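Local atomic coordinates of protein SSD1 (Saccharomyces cerevisiae S288C, PDB entry 7AM1), a protein that binds mRNA, including its untranslated regions, and acts in translational repression as a non-enzymatic pseudonuclease of the RNase II family. Residues Asp398-Ile403 / Ala668-His673; Val467-Ile472 / Gln675-Ile680; Arg554-Thr559 / His659-Met664; Leu573-Met578 / Ala634-Ala639. All blocks are in the same frame, centred on the assembly; numbering follows the deposited sequence.

Contact 1: residues Asp398-Ile403 / Ala668-His673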
# COMPACT_ATOMS: atom_id res chain seq x y z
N ASP A 398 -25.21 4.90 -10.66
CA ASP A 398 -25.94 3.67 -10.37
C ASP A 398 -25.54 2.62 -11.41
O ASP A 398 -26.30 2.25 -12.31
CB ASP A 398 -27.44 3.92 -10.36
CG ASP A 398 -28.25 2.72 -9.88
OD1 ASP A 398 -27.68 1.62 -9.71
OD2 ASP A 398 -29.47 2.89 -9.65
N VAL A 399 -24.30 2.14 -11.26
CA VAL A 399 -23.71 1.26 -12.26
C VAL A 399 -24.56 0.01 -12.45
O VAL A 399 -24.81 -0.42 -13.59
CB VAL A 399 -22.26 0.88 -11.87
CG1 VAL A 399 -21.65 -0.03 -12.91
CG2 VAL A 399 -21.41 2.12 -11.70
N THR A 400 -25.02 -0.60 -11.35
CA THR A 400 -25.68 -1.89 -11.45
C THR A 400 -27.04 -1.81 -12.12
O THR A 400 -27.55 -2.83 -12.58
CB THR A 400 -25.82 -2.55 -10.07
OG1 THR A 400 -26.67 -1.77 -9.23
CG2 THR A 400 -24.45 -2.71 -9.40
N SER A 401 -27.65 -0.62 -12.18
CA SER A 401 -28.86 -0.46 -12.97
C SER A 401 -28.60 -0.63 -14.47
O SER A 401 -29.56 -0.69 -15.24
CB SER A 401 -29.50 0.90 -12.70
OG SER A 401 -28.75 1.95 -13.28
N HIS A 402 -27.33 -0.69 -14.88
CA HIS A 402 -26.97 -0.91 -16.28
C HIS A 402 -26.40 -2.30 -16.52
O HIS A 402 -25.91 -2.58 -17.62
CB HIS A 402 -25.96 0.14 -16.75
CG HIS A 402 -26.48 1.54 -16.71
ND1 HIS A 402 -26.35 2.35 -15.61
CD2 HIS A 402 -27.13 2.27 -17.65
CE1 HIS A 402 -26.90 3.53 -15.87
NE2 HIS A 402 -27.38 3.50 -17.10
N ILE A 403 -26.43 -3.18 -15.51
CA ILE A 403 -25.81 -4.50 -15.61
C ILE A 403 -26.79 -5.52 -15.04
O ILE A 403 -27.19 -5.41 -13.88
CB ILE A 403 -24.46 -4.56 -14.86
CG1 ILE A 403 -23.47 -3.57 -15.49
CG2 ILE A 403 -23.93 -5.99 -14.86
CD1 ILE A 403 -22.12 -3.47 -14.79
N ALA A 668 -16.75 -4.68 -5.19
CA ALA A 668 -17.47 -4.81 -3.93
C ALA A 668 -18.64 -3.84 -3.87
O ALA A 668 -19.73 -4.18 -3.38
CB ALA A 668 -16.53 -4.58 -2.75
N ASP A 669 -18.44 -2.63 -4.40
CA ASP A 669 -19.51 -1.63 -4.42
C ASP A 669 -20.71 -2.11 -5.21
O ASP A 669 -21.85 -1.73 -4.91
CB ASP A 669 -18.98 -0.32 -4.99
CG ASP A 669 -17.91 0.32 -4.11
OD1 ASP A 669 -16.96 -0.40 -3.74
OD2 ASP A 669 -18.00 1.53 -3.81
N HIS A 670 -20.49 -2.94 -6.24
CA HIS A 670 -21.62 -3.49 -6.99
C HIS A 670 -22.51 -4.32 -6.08
O HIS A 670 -23.73 -4.18 -6.09
CB HIS A 670 -21.13 -4.34 -8.16
CG HIS A 670 -20.51 -3.55 -9.27
ND1 HIS A 670 -20.76 -3.82 -10.60
CD2 HIS A 670 -19.66 -2.49 -9.25
CE1 HIS A 670 -20.08 -2.96 -11.35
NE2 HIS A 670 -19.41 -2.14 -10.55
N VAL A 671 -21.90 -5.20 -5.28
CA VAL A 671 -22.67 -6.00 -4.33
C VAL A 671 -23.40 -5.08 -3.35
O VAL A 671 -24.59 -5.27 -3.08
CB VAL A 671 -21.74 -6.98 -3.59
CG1 VAL A 671 -22.55 -7.83 -2.62
CG2 VAL A 671 -20.99 -7.87 -4.58
N VAL A 672 -22.69 -4.09 -2.82
CA VAL A 672 -23.31 -3.16 -1.88
C VAL A 672 -24.46 -2.40 -2.55
O VAL A 672 -25.51 -2.18 -1.93
CB VAL A 672 -22.25 -2.19 -1.32
CG1 VAL A 672 -22.91 -1.08 -0.50
CG2 VAL A 672 -21.23 -2.95 -0.48
N HIS A 673 -24.28 -1.98 -3.80
CA HIS A 673 -25.35 -1.27 -4.48
C HIS A 673 -26.59 -2.15 -4.64
O HIS A 673 -27.72 -1.69 -4.42
CB HIS A 673 -24.87 -0.77 -5.85
CG HIS A 673 -24.04 0.47 -5.78
ND1 HIS A 673 -24.00 1.39 -6.80
CD2 HIS A 673 -23.21 0.94 -4.82
CE1 HIS A 673 -23.19 2.38 -6.47
NE2 HIS A 673 -22.70 2.13 -5.27
O HOH W 1 -25.49 0.60 -8.67

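Contact 2: residues Val467-Ile472 / Gln675-Ile680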
# COMPACT_ATOMS: atom_id res chain seq x y z
N VAL A 467 -31.82 8.30 1.63
CA VAL A 467 -31.04 7.41 0.78
C VAL A 467 -32.00 6.77 -0.22
O VAL A 467 -33.03 6.21 0.18
CB VAL A 467 -30.32 6.33 1.60
CG1 VAL A 467 -29.52 5.42 0.68
CG2 VAL A 467 -29.42 6.97 2.65
N GLY A 468 -31.67 6.84 -1.50
CA GLY A 468 -32.56 6.27 -2.50
C GLY A 468 -32.00 6.40 -3.89
O GLY A 468 -30.91 6.93 -4.11
N GLU A 469 -32.77 5.88 -4.84
CA GLU A 469 -32.45 5.99 -6.26
C GLU A 469 -32.83 7.38 -6.77
O GLU A 469 -33.82 7.97 -6.34
CB GLU A 469 -33.17 4.91 -7.05
CG GLU A 469 -32.74 3.50 -6.66
CD GLU A 469 -33.57 2.42 -7.32
OE1 GLU A 469 -33.01 1.36 -7.68
OE2 GLU A 469 -34.79 2.64 -7.50
N SER A 470 -32.02 7.90 -7.70
CA SER A 470 -32.16 9.28 -8.13
C SER A 470 -31.72 9.41 -9.58
O SER A 470 -31.27 8.46 -10.22
CB SER A 470 -31.34 10.22 -7.24
OG SER A 470 -29.97 9.83 -7.25
N THR A 471 -31.87 10.63 -10.09
CA THR A 471 -31.41 11.02 -11.42
C THR A 471 -30.85 12.43 -11.30
O THR A 471 -31.49 13.29 -10.69
CB THR A 471 -32.56 10.98 -12.44
OG1 THR A 471 -33.10 9.66 -12.51
CG2 THR A 471 -32.07 11.40 -13.82
N ILE A 472 -29.67 12.65 -11.86
CA ILE A 472 -29.02 13.95 -11.80
C ILE A 472 -28.68 14.40 -13.21
O ILE A 472 -28.62 13.60 -14.15
CB ILE A 472 -27.74 13.94 -10.92
CG1 ILE A 472 -26.63 13.08 -11.55
CG2 ILE A 472 -28.06 13.45 -9.52
CD1 ILE A 472 -25.28 13.20 -10.85
N GLN A 675 -27.39 -4.65 -2.74
CA GLN A 675 -27.95 -4.79 -1.40
C GLN A 675 -28.75 -3.56 -1.00
O GLN A 675 -29.83 -3.68 -0.41
CB GLN A 675 -26.83 -5.07 -0.40
CG GLN A 675 -26.26 -6.46 -0.53
CD GLN A 675 -25.29 -6.82 0.59
OE1 GLN A 675 -24.87 -5.96 1.36
NE2 GLN A 675 -24.93 -8.10 0.67
N LEU A 676 -28.24 -2.36 -1.31
CA LEU A 676 -28.96 -1.15 -0.95
C LEU A 676 -30.29 -1.05 -1.70
O LEU A 676 -31.31 -0.68 -1.11
CB LEU A 676 -28.11 0.08 -1.24
CG LEU A 676 -28.77 1.43 -0.92
CD1 LEU A 676 -29.11 1.52 0.56
CD2 LEU A 676 -27.88 2.58 -1.35
N LYS A 677 -30.30 -1.40 -2.99
CA LYS A 677 -31.53 -1.33 -3.75
C LYS A 677 -32.59 -2.27 -3.18
O LYS A 677 -33.77 -1.91 -3.11
CB LYS A 677 -31.26 -1.66 -5.22
CG LYS A 677 -30.41 -0.63 -5.92
CD LYS A 677 -30.44 -0.85 -7.41
CE LYS A 677 -29.36 -0.06 -8.11
NZ LYS A 677 -29.25 -0.47 -9.53
N ALA A 678 -32.19 -3.48 -2.78
CA ALA A 678 -33.12 -4.38 -2.11
C ALA A 678 -33.72 -3.72 -0.87
O ALA A 678 -34.93 -3.77 -0.65
CB ALA A 678 -32.41 -5.69 -1.73
N VAL A 679 -32.87 -3.10 -0.05
CA VAL A 679 -33.37 -2.39 1.13
C VAL A 679 -34.30 -1.26 0.71
O VAL A 679 -35.38 -1.08 1.28
CB VAL A 679 -32.19 -1.87 1.97
CG1 VAL A 679 -32.66 -0.89 3.03
CG2 VAL A 679 -31.48 -3.04 2.63
N ILE A 680 -33.89 -0.48 -0.29
CA ILE A 680 -34.70 0.64 -0.76
C ILE A 680 -36.09 0.15 -1.17
O ILE A 680 -37.11 0.65 -0.69
CB ILE A 680 -34.01 1.37 -1.93
CG1 ILE A 680 -32.84 2.21 -1.41
CG2 ILE A 680 -35.01 2.22 -2.71
CD1 ILE A 680 -31.92 2.70 -2.51

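Contact 3: residues Arg554-Thr559 / His659-Met664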
# COMPACT_ATOMS: atom_id res chain seq x y z
N ARG A 554 -16.42 9.24 3.00
CA ARG A 554 -16.34 8.39 4.19
C ARG A 554 -17.64 8.44 4.97
O ARG A 554 -18.12 7.42 5.48
CB ARG A 554 -15.17 8.81 5.07
CG ARG A 554 -13.80 8.38 4.52
CD ARG A 554 -12.65 9.01 5.30
NE ARG A 554 -11.36 8.48 4.85
CZ ARG A 554 -10.20 8.75 5.43
NH1 ARG A 554 -10.15 9.55 6.49
NH2 ARG A 554 -9.08 8.22 4.95
N LYS A 555 -18.24 9.63 5.07
CA LYS A 555 -19.53 9.75 5.72
C LYS A 555 -20.60 9.01 4.93
O LYS A 555 -21.42 8.27 5.50
CB LYS A 555 -19.90 11.23 5.88
CG LYS A 555 -21.26 11.48 6.52
CD LYS A 555 -21.29 10.99 7.96
CE LYS A 555 -22.71 10.92 8.48
NZ LYS A 555 -22.75 10.65 9.95
N VAL A 556 -20.62 9.18 3.60
CA VAL A 556 -21.60 8.49 2.77
C VAL A 556 -21.48 6.98 2.96
O VAL A 556 -22.47 6.29 3.19
CB VAL A 556 -21.43 8.89 1.30
CG1 VAL A 556 -22.29 8.01 0.40
CG2 VAL A 556 -21.77 10.37 1.10
N ASN A 557 -20.26 6.45 2.85
CA ASN A 557 -20.06 5.02 3.03
C ASN A 557 -20.52 4.57 4.41
O ASN A 557 -21.07 3.47 4.56
CB ASN A 557 -18.59 4.65 2.83
CG ASN A 557 -18.15 4.70 1.38
OD1 ASN A 557 -18.92 4.36 0.48
ND2 ASN A 557 -16.91 5.08 1.16
N SER A 558 -20.26 5.39 5.43
CA SER A 558 -20.72 5.07 6.78
C SER A 558 -22.24 4.97 6.83
O SER A 558 -22.80 4.07 7.46
CB SER A 558 -20.22 6.15 7.75
OG SER A 558 -20.75 5.96 9.04
N THR A 559 -22.93 5.91 6.18
CA THR A 559 -24.38 5.93 6.18
C THR A 559 -24.95 4.69 5.50
O THR A 559 -25.90 4.08 5.99
CB THR A 559 -24.89 7.20 5.51
OG1 THR A 559 -24.50 8.34 6.29
CG2 THR A 559 -26.40 7.18 5.33
N HIS A 659 -18.12 -0.10 1.37
CA HIS A 659 -17.70 0.60 0.17
C HIS A 659 -18.87 0.74 -0.79
O HIS A 659 -19.40 -0.26 -1.28
CB HIS A 659 -16.52 -0.11 -0.50
CG HIS A 659 -15.19 0.31 0.04
ND1 HIS A 659 -14.01 -0.24 -0.40
CD2 HIS A 659 -14.86 1.24 0.97
CE1 HIS A 659 -13.00 0.32 0.25
NE2 HIS A 659 -13.49 1.22 1.08
N PHE A 660 -19.24 1.99 -1.07
CA PHE A 660 -20.39 2.34 -1.89
C PHE A 660 -20.08 3.42 -2.92
O PHE A 660 -20.77 3.47 -3.94
CB PHE A 660 -21.54 2.80 -0.97
CG PHE A 660 -22.62 3.62 -1.64
CD1 PHE A 660 -23.75 3.00 -2.16
CD2 PHE A 660 -22.54 5.00 -1.69
CE1 PHE A 660 -24.76 3.74 -2.75
CE2 PHE A 660 -23.55 5.75 -2.28
CZ PHE A 660 -24.66 5.12 -2.81
N THR A 661 -19.02 4.21 -2.73
CA THR A 661 -18.82 5.45 -3.47
C THR A 661 -17.97 5.32 -4.73
O THR A 661 -17.71 6.33 -5.38
CB THR A 661 -18.16 6.51 -2.55
OG1 THR A 661 -17.07 5.93 -1.83
CG2 THR A 661 -19.17 7.10 -1.56
N ALA A 662 -17.53 4.11 -5.11
CA ALA A 662 -16.63 3.95 -6.26
C ALA A 662 -16.97 2.68 -7.04
O ALA A 662 -16.11 1.82 -7.25
CB ALA A 662 -15.17 3.94 -5.79
N PRO A 663 -18.20 2.57 -7.53
CA PRO A 663 -18.58 1.37 -8.31
C PRO A 663 -17.90 1.27 -9.66
O PRO A 663 -17.90 0.18 -10.25
CB PRO A 663 -20.10 1.53 -8.46
CG PRO A 663 -20.30 3.02 -8.46
CD PRO A 663 -19.32 3.53 -7.43
N MET A 664 -17.33 2.35 -10.19
CA MET A 664 -16.64 2.26 -11.47
C MET A 664 -15.26 1.62 -11.36
O MET A 664 -14.68 1.27 -12.40
CB MET A 664 -16.50 3.65 -12.10
CG MET A 664 -17.82 4.35 -12.39
SD MET A 664 -18.83 3.46 -13.59
CE MET A 664 -18.08 3.97 -15.13

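Contact 4: residues Leu573-Met578 / Ala634-Ala639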
# COMPACT_ATOMS: atom_id res chain seq x y z
N LEU A 573 -22.67 -6.80 3.14
CA LEU A 573 -21.25 -6.75 2.80
C LEU A 573 -20.68 -5.47 3.41
O LEU A 573 -21.05 -4.37 3.01
CB LEU A 573 -21.02 -6.79 1.29
CG LEU A 573 -19.55 -6.88 0.85
CD1 LEU A 573 -19.48 -7.15 -0.64
CD2 LEU A 573 -18.72 -5.64 1.19
N LEU A 574 -19.83 -5.63 4.41
CA LEU A 574 -19.26 -4.53 5.16
C LEU A 574 -17.74 -4.53 4.99
O LEU A 574 -17.17 -5.38 4.29
CB LEU A 574 -19.66 -4.66 6.63
CG LEU A 574 -21.17 -4.65 6.89
CD1 LEU A 574 -21.48 -4.92 8.35
CD2 LEU A 574 -21.77 -3.32 6.46
N ARG A 575 -17.08 -3.58 5.64
CA ARG A 575 -15.63 -3.46 5.55
C ARG A 575 -15.10 -3.05 6.92
O ARG A 575 -15.58 -2.07 7.49
CB ARG A 575 -15.22 -2.44 4.49
CG ARG A 575 -13.73 -2.32 4.26
CD ARG A 575 -13.46 -1.61 2.95
NE ARG A 575 -12.04 -1.46 2.66
CZ ARG A 575 -11.27 -2.41 2.12
NH1 ARG A 575 -11.77 -3.60 1.82
NH2 ARG A 575 -10.00 -2.16 1.89
N ARG A 576 -14.17 -3.83 7.45
CA ARG A 576 -13.61 -3.54 8.76
C ARG A 576 -12.10 -3.42 8.66
O ARG A 576 -11.49 -3.74 7.64
CB ARG A 576 -13.99 -4.61 9.78
CG ARG A 576 -13.42 -6.00 9.52
CD ARG A 576 -13.88 -6.90 10.64
NE ARG A 576 -13.26 -8.22 10.60
CZ ARG A 576 -13.08 -8.98 11.67
NH1 ARG A 576 -13.44 -8.55 12.87
NH2 ARG A 576 -12.52 -10.18 11.54
N GLN A 577 -11.50 -2.95 9.74
CA GLN A 577 -10.06 -2.76 9.81
C GLN A 577 -9.66 -2.91 11.26
O GLN A 577 -10.10 -2.13 12.11
CB GLN A 577 -9.65 -1.39 9.25
CG GLN A 577 -8.20 -1.30 8.81
CD GLN A 577 -7.28 -0.85 9.92
OE1 GLN A 577 -7.68 -0.12 10.83
NE2 GLN A 577 -6.02 -1.25 9.83
N MET A 578 -8.86 -3.93 11.56
CA MET A 578 -8.62 -4.32 12.93
C MET A 578 -7.55 -3.43 13.57
O MET A 578 -6.60 -3.00 12.92
CB MET A 578 -8.19 -5.78 13.01
CG MET A 578 -8.79 -6.52 14.21
SD MET A 578 -8.79 -8.32 14.04
N ALA A 634 -7.57 -2.96 5.47
CA ALA A 634 -8.96 -3.27 5.77
C ALA A 634 -9.42 -4.49 4.97
O ALA A 634 -8.77 -4.92 4.01
CB ALA A 634 -9.85 -2.06 5.44
N ARG A 635 -10.55 -5.06 5.39
CA ARG A 635 -11.08 -6.26 4.75
C ARG A 635 -12.58 -6.15 4.54
O ARG A 635 -13.31 -5.79 5.47
CB ARG A 635 -10.82 -7.51 5.60
CG ARG A 635 -9.38 -7.69 6.04
CD ARG A 635 -9.20 -9.02 6.77
NE ARG A 635 -8.83 -10.06 5.81
CZ ARG A 635 -9.68 -10.89 5.21
NH1 ARG A 635 -10.98 -10.82 5.44
NH2 ARG A 635 -9.21 -11.79 4.35
N TYR A 636 -13.05 -6.47 3.34
CA TYR A 636 -14.46 -6.76 3.17
C TYR A 636 -14.82 -8.03 3.94
O TYR A 636 -14.01 -8.94 4.09
CB TYR A 636 -14.82 -6.96 1.69
CG TYR A 636 -14.51 -5.78 0.80
CD1 TYR A 636 -15.17 -4.56 0.96
CD2 TYR A 636 -13.59 -5.89 -0.22
CE1 TYR A 636 -14.90 -3.49 0.13
CE2 TYR A 636 -13.32 -4.84 -1.05
CZ TYR A 636 -13.97 -3.64 -0.88
OH TYR A 636 -13.68 -2.59 -1.72
N PHE A 637 -16.06 -8.08 4.42
CA PHE A 637 -16.56 -9.24 5.15
C PHE A 637 -18.08 -9.22 5.13
O PHE A 637 -18.70 -8.19 4.86
CB PHE A 637 -16.06 -9.26 6.60
CG PHE A 637 -16.70 -8.22 7.48
CD1 PHE A 637 -16.30 -6.89 7.43
CD2 PHE A 637 -17.72 -8.57 8.35
CE1 PHE A 637 -16.90 -5.94 8.24
CE2 PHE A 637 -18.32 -7.63 9.16
CZ PHE A 637 -17.91 -6.31 9.11
N ILE A 638 -18.67 -10.39 5.40
CA ILE A 638 -20.12 -10.53 5.49
C ILE A 638 -20.51 -10.49 6.96
O ILE A 638 -19.98 -11.24 7.78
CB ILE A 638 -20.59 -11.83 4.82
CG1 ILE A 638 -20.08 -11.90 3.38
CG2 ILE A 638 -22.11 -11.96 4.89
CD1 ILE A 638 -20.44 -10.68 2.53
N ALA A 639 -21.47 -9.62 7.28
CA ALA A 639 -21.74 -9.28 8.68
C ALA A 639 -22.00 -10.51 9.53
O ALA A 639 -21.55 -10.58 10.67
CB ALA A 639 -22.93 -8.31 8.76
O HOH W 2 -7.95 -4.24 1.43

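Contact 1: residues Asp398-Ile403 / Ala668-His673
V399, T400 and I403 pack against H670, and T400 also against H673, in a buried, mostly apolar contact between the turn that follows strand 389-397 and the first turns of helix 668-681. H670 carries much of it. Its chi1 of -71° sets CG anti to the carbonyl carbon, and the CE1 corner of the ring reaches the turn. V399 CG1 meets H670 CE1 obliquely at 3.7 Å, while I403 CD1 stands 4.0 Å from H670 CE1 at the ring edge. T400 CG2 rests on the helix itself, 3.7 Å from H670 O and 3.9 Å from H670 CB. Within the RNB domain, the 3-10 turn 399-402 and I403 pack the end of strand 389-397 of the mixed sheet against the helix. H670 NE2 is hydrogen-bonded to the P663 carbonyl, so an alanine here would probably deprive that oxygen of its partner and open a gap beside V399 CG1 and I403 CD1. One turn along the helix, H673 CB lies 4.0 Å from T400 OG1, which is hydrogen-bonded to K677. A water accepts from T400 N at 3.0 Å and sits in the plane of the H673 ring at ND1; H673 NE2 is bonded to F660 O.

Contact 2: residues Val467-Ile472 / Gln675-Ile680
V467, G468 and E469 meet L676, K677 and I680 where helix 675-680 passes across strand 467-472, the two axes 8.7 Å apart at their closest and their directions 102° apart. Apolar packing comes first. V467 CG1 faces the forked end of L676 and is 3.9 Å from L676 CD2, with CD1 equally near; CG of L676 lies anti to its backbone N (chi1 179°), and the two side chains cross obliquely. I680 reaches further, to the backbone of the strand. Its CD1 touches G468 CA at 3.6 Å, with chi2 of 167° setting CD1 anti to CA, at the far end of an extended branch. The same methyl group lies 4.0 Å from E469 N. The mixed sheet of the RNB domain, in which strand 462-472 runs between 356-358 and 446-456, is in this way packed against the last turns of helix 668-681.

The second kind of contact is between a carboxylate and an alkyl chain. E469 and K677 cross at about a right angle, and E469 OE1 lies against the methylenes of K677, closest at CD, 3.4 Å away. Their charged atoms stay farther apart: E469 OE1 to K677 NZ is 4.6 Å, beyond a salt bridge, though the opposite charges would probably still attract. The extended lysine chain takes its ammonium past the glutamate to a salt bridge with D398. The other carboxylate oxygen, E469 OE2, has a weak hydrogen bond from H681 NE2, the histidine next along the helix.

Contact 3: residues Arg554-Thr559 / His659-Met664
N557 turns its amide onto the backbone and hydroxyl of F660 and T661, pinning a loop without regular secondary structure to the side of helix 544-568 in the RNB domain. The amide works at both ends. N557 OD1 accepts from F660 N at 2.8 Å; the N-H approaches from above the carbonyl plane, 45° out of it, and the bond is bent. At the other end N557 ND2 donates to T661 OG1 over 3.1 Å, the hydroxyl tilted 20° from the amide plane, and ND2 also bonds to Y657 OH. With chi1 of 46° T661 OG1 stands between its backbone N and carbonyl carbon; CG2, the other branch, lies 3.8 Å from V556 CG1 and near N557 OD1. An alanine in place of N557 would probably leave F660 N and T661 OG1 without these partners and the loop less firmly tied to the helix. Just before N557 on the helix, V556 lies aslant to F660, and beyond it the phenyl group touches L676 and H673. N557 OD1 itself lies near the plane of the F660 ring, at its edge, 3.4 Å from F660 CB. V556 CG1 meets the same ring at CD2, 3.7 Å away.

Contact 4: residues Leu573-Met578 / Ala634-Ala639
L573-R576 and R635-I638 pair as a short, strongly twisted antiparallel two-stranded sheet, their axes 4.5 Å apart and their directions at 139°; L574 with F637 and R576 with R635 are the hydrogen-bonded pairs, and L574 N to F637 O, at 2.8 Å, is nearly straight. The strands form no simple hairpin, since a largely helical excursion of 55 residues separates the segments in the RNB domain. One face carries L573, R575, Y636 and I638. There R575 and Y636 make a cation-pi contact: CZ of R575 is 4.3 Å from the centroid of the Y636 ring, and NH1 stands over its centre, with the guanidinium turned 51° from the ring plane. A634 CB lies against the guanidinium face opposite Y636 OH, 3.6 Å from R575 CZ, while R575 NE is held in a salt bridge to D529. On the face bearing L574, R576, R635 and F637, the phenyl ring reaches over the neighbouring strand, its CG between its own backbone N and carbonyl carbon (chi1 72°). R576 CD lies over the ring in a CH-pi contact, 4.2 Å from the centroid. From the other side, L574 CB comes within 3.4 Å of F637 CE1.

All four contacts fall within the RNB domain. In chain order, contact 4 is nested inside contact 3, which lies within the loops closed by both contact 1 and contact 2; those two cross along the chain and share helix 668-681. Their centres are about 10 Å apart, and contact 3 lies about 12 and 13 Å from them. Contact 4, on the two-stranded sheet, is about 13, 18 and 22 Å from contacts 3, 1 and 2. Q675 OE1 probably bonds to L573 N, tying that helix to the two-stranded sheet, and H659 ND1 probably bonds to Y636 OH. Helix 668-681 thus links the mixed sheet, the loop at 659-664 and the two-stranded sheet within this pseudonuclease domain.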